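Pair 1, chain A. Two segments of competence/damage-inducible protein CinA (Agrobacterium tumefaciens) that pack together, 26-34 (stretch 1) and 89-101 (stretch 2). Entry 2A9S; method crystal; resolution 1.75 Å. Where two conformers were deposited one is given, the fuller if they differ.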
# COMPACT_ATOMS: atom_id res chain seq x y z
N LEU A 26 8.05 13.46 13.28
CA LEU A 26 8.40 12.08 12.97
C LEU A 26 7.61 11.54 11.77
O LEU A 26 6.44 11.92 11.56
CB LEU A 26 8.15 11.18 14.18
CG LEU A 26 8.83 11.60 15.49
CD1 LEU A 26 8.24 10.81 16.65
CD2 LEU A 26 10.38 11.54 15.42
N MET A 27 8.23 10.63 11.03
CA MET A 27 7.59 10.03 9.88
C MET A 27 7.68 8.52 9.96
O MET A 27 8.55 7.96 10.67
CB MET A 27 8.20 10.52 8.56
CG MET A 27 8.03 12.04 8.32
SD MET A 27 8.54 12.56 6.65
CE MET A 27 7.01 12.20 5.80
N VAL A 28 6.78 7.86 9.22
CA VAL A 28 6.65 6.41 9.25
C VAL A 28 6.71 5.84 7.83
O VAL A 28 6.27 6.50 6.87
CB VAL A 28 5.31 5.98 9.93
CG1 VAL A 28 4.11 6.57 9.22
CG2 VAL A 28 5.22 4.43 10.03
N SER A 29 7.23 4.63 7.73
CA SER A 29 7.10 3.88 6.49
C SER A 29 6.55 2.52 6.82
O SER A 29 6.68 2.05 7.95
CB SER A 29 8.43 3.76 5.75
OG SER A 29 9.38 3.04 6.51
N THR A 30 5.90 1.90 5.84
CA THR A 30 5.23 0.63 6.10
C THR A 30 5.74 -0.36 5.10
O THR A 30 6.04 0.01 3.95
CB THR A 30 3.68 0.80 5.97
OG1 THR A 30 3.35 1.16 4.63
CG2 THR A 30 3.17 1.95 6.87
N ALA A 31 5.78 -1.63 5.50
CA ALA A 31 6.17 -2.71 4.62
C ALA A 31 5.14 -3.81 4.82
O ALA A 31 5.07 -4.35 5.91
CB ALA A 31 7.54 -3.23 5.00
N GLU A 32 4.38 -4.16 3.78
CA GLU A 32 3.19 -4.96 4.01
C GLU A 32 3.15 -6.17 3.10
O GLU A 32 3.27 -6.05 1.88
CB GLU A 32 1.93 -4.12 3.77
CG GLU A 32 1.92 -2.82 4.59
CD GLU A 32 0.65 -2.08 4.47
OE1 GLU A 32 -0.41 -2.73 4.61
OE2 GLU A 32 0.73 -0.84 4.27
N SER A 33 2.95 -7.32 3.69
CA SER A 33 2.72 -8.50 2.90
C SER A 33 1.18 -8.74 2.97
O SER A 33 0.40 -8.25 2.10
CB SER A 33 3.64 -9.61 3.42
OG SER A 33 3.68 -10.76 2.57
N CYS A 34 0.76 -9.39 4.06
CA CYS A 34 -0.61 -9.89 4.21
C CYS A 34 -1.72 -8.83 4.23
O CYS A 34 -2.82 -9.14 3.80
CB CYS A 34 -0.72 -10.78 5.43
SG CYS A 34 -0.23 -9.96 6.95
N GLN A 89 13.73 -8.25 9.00
CA GLN A 89 14.43 -7.76 7.81
C GLN A 89 13.61 -6.78 6.97
O GLN A 89 14.13 -5.78 6.48
CB GLN A 89 14.95 -8.90 6.94
CG GLN A 89 16.09 -9.62 7.65
CD GLN A 89 16.79 -10.61 6.77
OE1 GLN A 89 16.30 -10.98 5.70
NE2 GLN A 89 17.94 -11.09 7.23
N MET A 90 12.32 -7.07 6.83
CA MET A 90 11.39 -6.14 6.19
C MET A 90 11.40 -4.77 6.90
O MET A 90 11.45 -3.72 6.23
CB MET A 90 9.97 -6.72 6.18
CG MET A 90 9.73 -7.89 5.19
SD MET A 90 8.07 -8.67 5.31
CE MET A 90 7.01 -7.35 4.71
N ALA A 91 11.35 -4.77 8.22
CA ALA A 91 11.25 -3.53 8.99
C ALA A 91 12.54 -2.71 8.80
O ALA A 91 12.52 -1.50 8.55
CB ALA A 91 11.02 -3.85 10.50
N HIS A 92 13.67 -3.42 8.86
CA HIS A 92 14.97 -2.81 8.65
C HIS A 92 15.08 -2.23 7.24
O HIS A 92 15.50 -1.06 7.07
CB HIS A 92 16.07 -3.85 8.89
CG HIS A 92 17.45 -3.29 8.72
ND1 HIS A 92 18.19 -3.48 7.57
CD2 HIS A 92 18.20 -2.52 9.54
CE1 HIS A 92 19.35 -2.87 7.71
NE2 HIS A 92 19.38 -2.27 8.88
N GLY A 93 14.71 -3.03 6.23
CA GLY A 93 14.68 -2.55 4.84
C GLY A 93 13.79 -1.34 4.60
O GLY A 93 14.19 -0.38 3.91
N ALA A 94 12.59 -1.36 5.18
CA ALA A 94 11.64 -0.27 4.95
C ALA A 94 12.12 1.01 5.60
O ALA A 94 11.80 2.12 5.13
CB ALA A 94 10.24 -0.63 5.45
N LEU A 95 12.88 0.86 6.67
CA LEU A 95 13.37 1.99 7.42
C LEU A 95 14.52 2.65 6.67
O LEU A 95 14.48 3.86 6.41
CB LEU A 95 13.81 1.55 8.84
CG LEU A 95 14.30 2.68 9.73
CD1 LEU A 95 13.24 3.72 10.00
CD2 LEU A 95 14.90 2.09 11.03
N TYR A 96 15.51 1.86 6.28
CA TYR A 96 16.72 2.42 5.66
C TYR A 96 16.64 2.61 4.13
O TYR A 96 17.55 3.18 3.52
CB TYR A 96 18.00 1.67 6.12
CG TYR A 96 18.24 1.79 7.63
CD1 TYR A 96 18.64 3.00 8.20
CD2 TYR A 96 18.04 0.71 8.48
CE1 TYR A 96 18.84 3.12 9.57
CE2 TYR A 96 18.23 0.82 9.85
CZ TYR A 96 18.63 2.03 10.39
OH TYR A 96 18.83 2.14 11.75
N ARG A 97 15.52 2.20 3.52
CA ARG A 97 15.16 2.61 2.16
C ARG A 97 14.05 3.69 2.15
O ARG A 97 13.25 3.79 1.20
CB ARG A 97 14.83 1.41 1.29
CG ARG A 97 16.06 0.54 1.04
CD ARG A 97 15.74 -0.78 0.44
NE ARG A 97 16.90 -1.69 0.40
CZ ARG A 97 17.13 -2.58 -0.56
NH1 ARG A 97 16.32 -2.69 -1.61
NH2 ARG A 97 18.18 -3.37 -0.49
N SER A 98 14.02 4.50 3.21
CA SER A 98 13.07 5.59 3.32
C SER A 98 13.68 6.73 4.12
O SER A 98 14.82 6.61 4.60
CB SER A 98 11.78 5.11 3.99
OG SER A 98 11.90 5.10 5.40
N ARG A 99 12.91 7.81 4.27
CA ARG A 99 13.29 8.93 5.11
C ARG A 99 12.55 8.90 6.43
O ARG A 99 12.57 9.88 7.16
CB ARG A 99 13.02 10.28 4.40
CG ARG A 99 13.40 10.29 2.95
CD ARG A 99 13.49 11.70 2.44
NE ARG A 99 14.63 11.85 1.54
CZ ARG A 99 15.78 12.44 1.87
NH1 ARG A 99 15.95 12.96 3.08
NH2 ARG A 99 16.76 12.51 0.98
N ALA A 100 11.94 7.76 6.78
CA ALA A 100 11.15 7.69 8.00
C ALA A 100 12.03 7.54 9.23
O ALA A 100 13.16 7.06 9.15
CB ALA A 100 10.17 6.52 7.95
N ASN A 101 11.49 7.96 10.36
CA ASN A 101 12.04 7.62 11.66
C ASN A 101 11.70 6.22 12.16
O ASN A 101 12.48 5.62 12.90
CB ASN A 101 11.58 8.63 12.70
CG ASN A 101 11.84 10.05 12.26
OD1 ASN A 101 11.01 10.68 11.59
ND2 ASN A 101 13.02 10.56 12.62

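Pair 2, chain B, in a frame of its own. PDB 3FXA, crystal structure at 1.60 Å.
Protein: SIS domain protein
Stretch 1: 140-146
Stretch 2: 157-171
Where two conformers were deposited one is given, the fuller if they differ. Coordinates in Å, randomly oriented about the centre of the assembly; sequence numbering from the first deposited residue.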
# COMPACT_ATOMS: atom_id res chain seq x y z
N PHE B 140 15.71 -22.04 6.04
CA PHE B 140 14.46 -22.29 6.78
C PHE B 140 14.68 -21.55 8.12
O PHE B 140 15.67 -21.81 8.83
CB PHE B 140 14.21 -23.80 6.98
CG PHE B 140 13.19 -24.13 8.04
CD1 PHE B 140 11.97 -23.48 8.12
CD2 PHE B 140 13.46 -25.16 8.96
CE1 PHE B 140 11.03 -23.82 9.11
CE2 PHE B 140 12.53 -25.52 9.93
CZ PHE B 140 11.32 -24.85 10.01
N PHE B 141 13.77 -20.61 8.40
CA PHE B 141 13.83 -19.73 9.57
C PHE B 141 12.62 -20.09 10.44
O PHE B 141 11.55 -19.48 10.31
CB PHE B 141 13.84 -18.27 9.11
CG PHE B 141 14.18 -17.27 10.21
CD1 PHE B 141 13.25 -16.94 11.23
CD2 PHE B 141 15.39 -16.58 10.19
CE1 PHE B 141 13.55 -15.99 12.22
CE2 PHE B 141 15.72 -15.62 11.19
CZ PHE B 141 14.80 -15.31 12.20
N PRO B 142 12.79 -21.08 11.34
CA PRO B 142 11.67 -21.47 12.21
C PRO B 142 11.29 -20.40 13.23
O PRO B 142 12.15 -19.74 13.81
CB PRO B 142 12.20 -22.71 12.93
CG PRO B 142 13.68 -22.61 12.81
CD PRO B 142 13.95 -21.98 11.52
N VAL B 143 9.99 -20.23 13.43
CA VAL B 143 9.42 -19.32 14.44
C VAL B 143 8.04 -19.89 14.76
O VAL B 143 7.31 -20.28 13.83
CB VAL B 143 9.31 -17.85 13.95
CG1 VAL B 143 8.71 -17.78 12.55
CG2 VAL B 143 8.51 -16.94 14.99
N SER B 144 7.70 -19.99 16.04
CA SER B 144 6.41 -20.55 16.43
C SER B 144 6.03 -20.05 17.81
O SER B 144 6.88 -19.48 18.51
CB SER B 144 6.44 -22.10 16.39
OG SER B 144 7.25 -22.65 17.43
N VAL B 145 4.76 -20.22 18.14
CA VAL B 145 4.18 -19.86 19.44
C VAL B 145 3.32 -21.04 19.92
O VAL B 145 2.68 -21.72 19.11
CB VAL B 145 3.36 -18.56 19.35
CG1 VAL B 145 4.28 -17.41 18.89
CG2 VAL B 145 2.18 -18.69 18.39
N SER B 146 3.35 -21.28 21.23
CA SER B 146 2.63 -22.39 21.87
C SER B 146 1.24 -22.02 22.40
O SER B 146 0.43 -22.91 22.67
CB SER B 146 3.46 -22.92 23.03
OG SER B 146 3.72 -21.90 23.99
N THR B 157 -2.10 -13.33 16.73
CA THR B 157 -1.50 -12.10 17.28
C THR B 157 -0.10 -12.40 17.85
O THR B 157 0.89 -11.77 17.48
CB THR B 157 -2.40 -11.45 18.37
OG1 THR B 157 -2.75 -12.43 19.35
CG2 THR B 157 -3.70 -10.87 17.78
N ALA B 158 -0.02 -13.39 18.73
CA ALA B 158 1.28 -13.82 19.27
C ALA B 158 2.24 -14.29 18.15
O ALA B 158 3.43 -13.92 18.16
CB ALA B 158 1.11 -14.91 20.31
N SER B 159 1.72 -15.06 17.19
CA SER B 159 2.54 -15.57 16.06
C SER B 159 3.15 -14.42 15.26
O SER B 159 4.34 -14.45 14.90
CB SER B 159 1.72 -16.49 15.14
OG SER B 159 2.46 -16.92 14.01
N THR B 160 2.32 -13.41 14.97
CA THR B 160 2.75 -12.22 14.24
C THR B 160 3.85 -11.47 15.00
O THR B 160 4.88 -11.10 14.42
CB THR B 160 1.57 -11.29 13.97
OG1 THR B 160 0.53 -12.05 13.33
CG2 THR B 160 1.99 -10.12 13.09
N MSE B 161 3.62 -11.29 16.30
CA MSE B 161 4.56 -10.60 17.18
C MSE B 161 5.89 -11.35 17.25
O MSE B 161 6.95 -10.72 17.18
CB MSE B 161 3.98 -10.41 18.58
CG MSE B 161 4.70 -9.37 19.35
SE MSE B 161 3.58 -8.71 20.76
CE MSE B 161 2.10 -8.03 19.73
N ALA B 162 5.83 -12.69 17.34
CA ALA B 162 7.03 -13.54 17.38
C ALA B 162 7.86 -13.38 16.08
O ALA B 162 9.09 -13.24 16.12
CB ALA B 162 6.67 -15.01 17.58
N VAL B 163 7.18 -13.35 14.94
CA VAL B 163 7.86 -13.08 13.67
C VAL B 163 8.50 -11.68 13.63
O VAL B 163 9.67 -11.56 13.29
CB VAL B 163 6.95 -13.28 12.42
CG1 VAL B 163 7.71 -12.92 11.15
CG2 VAL B 163 6.46 -14.71 12.33
N ILE B 164 7.76 -10.64 14.02
CA ILE B 164 8.28 -9.28 14.00
C ILE B 164 9.51 -9.19 14.93
O ILE B 164 10.56 -8.71 14.52
CB ILE B 164 7.21 -8.23 14.39
CG1 ILE B 164 6.11 -8.15 13.32
CG2 ILE B 164 7.87 -6.86 14.56
CD1 ILE B 164 4.94 -7.23 13.72
N ALA B 165 9.34 -9.66 16.17
CA ALA B 165 10.44 -9.67 17.15
C ALA B 165 11.67 -10.42 16.66
O ALA B 165 12.81 -9.97 16.89
CB ALA B 165 9.97 -10.28 18.46
N SER B 166 11.46 -11.56 15.99
CA SER B 166 12.58 -12.32 15.42
C SER B 166 13.43 -11.46 14.47
O SER B 166 14.63 -11.34 14.64
CB SER B 166 12.09 -13.57 14.69
OG SER B 166 11.47 -14.50 15.55
N PHE B 167 12.78 -10.77 13.54
CA PHE B 167 13.51 -9.90 12.61
C PHE B 167 13.97 -8.57 13.25
O PHE B 167 15.00 -8.03 12.84
CB PHE B 167 12.78 -9.76 11.26
CG PHE B 167 12.90 -10.99 10.42
CD1 PHE B 167 12.02 -12.03 10.58
CD2 PHE B 167 13.97 -11.15 9.53
CE1 PHE B 167 12.14 -13.22 9.81
CE2 PHE B 167 14.12 -12.32 8.77
CZ PHE B 167 13.21 -13.36 8.90
N ASP B 168 13.27 -8.08 14.27
CA ASP B 168 13.74 -6.89 15.01
C ASP B 168 15.15 -7.18 15.54
O ASP B 168 16.02 -6.36 15.42
CB ASP B 168 12.79 -6.50 16.17
CG ASP B 168 11.52 -5.80 15.71
OD1 ASP B 168 11.49 -5.27 14.59
OD2 ASP B 168 10.54 -5.76 16.49
N ALA B 169 15.33 -8.39 16.08
CA ALA B 169 16.63 -8.82 16.63
C ALA B 169 17.67 -8.92 15.52
O ALA B 169 18.78 -8.44 15.67
CB ALA B 169 16.50 -10.14 17.40
N VAL B 170 17.29 -9.54 14.41
CA VAL B 170 18.17 -9.61 13.24
C VAL B 170 18.62 -8.21 12.84
O VAL B 170 19.84 -7.94 12.69
CB VAL B 170 17.49 -10.38 12.07
CG1 VAL B 170 18.26 -10.21 10.74
CG2 VAL B 170 17.30 -11.82 12.44
N ILE B 171 17.65 -7.29 12.74
CA ILE B 171 17.91 -5.92 12.32
C ILE B 171 18.78 -5.11 13.26
O ILE B 171 19.73 -4.44 12.83
CB ILE B 171 16.55 -5.23 11.95
CG1 ILE B 171 16.03 -5.86 10.66
CG2 ILE B 171 16.69 -3.74 11.82
CD1 ILE B 171 14.60 -5.49 10.35

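In both pairs an extended segment lies across a helix, and 14 central residues superpose with an RMSD of 0.8 Å on N, CA and C. The N-to-C directions of strand and helix make an angle of 139° in pair 1 and 119° in pair 2. Alternation along the extended segment sets which residues meet the helix: Ser29(A) and Ala31(A) point toward it, as do their counterparts Val143(B) and Val145(B), whereas Thr30(A) and the matching Ser144(B) point away.

Ala31(A) and Val145(B) meet similar helix positions with side chains of different size. In pair 1 the strand residue is small and the helix residue long: CB of Ala31(A) touches CB of Ala94(A) at 3.8 Å, and CE of Met90(A) reaches to 4.2 Å from the same CB. In pair 2 the bulk has moved to the extended segment. CG1 of Val145(B) packs 3.6 Å from CB of Ala162(B), the equivalent of Ala94(A), and 4.3 Å from CB of Ala158(B), which replaces Met90(A).

The match of Ser29(A) with Val143(B) exchanges a polar contact for an apolar one. OG of Ser29(A) donates a hydrogen bond to O of Ala94(A) at 2.9 Å, using a carbonyl near the end of the helix. Val143(B) instead spreads its methyl groups over the helix, with CG2 3.7 Å from CB of Ala162(B) and CG1 3.8 Å from CG2 of Val163(B), the counterpart of Leu95(A). Ser98(A) and Ser166(B) coincide closely, their side-chain centres 0.5 Å apart. In pair 2 the helix continues, and OG of Ser166(B) bonds back to O of Ala162(B) at 2.8 Å; this hydroxyl lies 3.9 Å from CG2 of Val143(B). In pair 1 the helix has ended, and OG of Ser98(A) accepts a hydrogen bond from N of Ala100(A) at 3.0 Å.

At Met27(A) and Phe141(B) the solutions diverge. Met27(A) is held through its backbone: its N donates to OD1 of Asn101(A) at 2.8 Å, and its O accepts a weak bond from N of Asn101(A) at 3.0 Å. CB of Ala100(A) also approaches O of Met27(A) at 3.5 Å. The CA-to-CB bond of Phe141(B) points toward the helix, and its ring stacks face to face on that of Phe167(B), with centroids 4.6 Å apart and planes at 23°, while CB of Ser166(B) lies at its edge, 3.8 Å from CE1 of Phe141(B). No hydrogen bond joins the two stretches of pair 2, so its contact rests on apolar and aromatic packing.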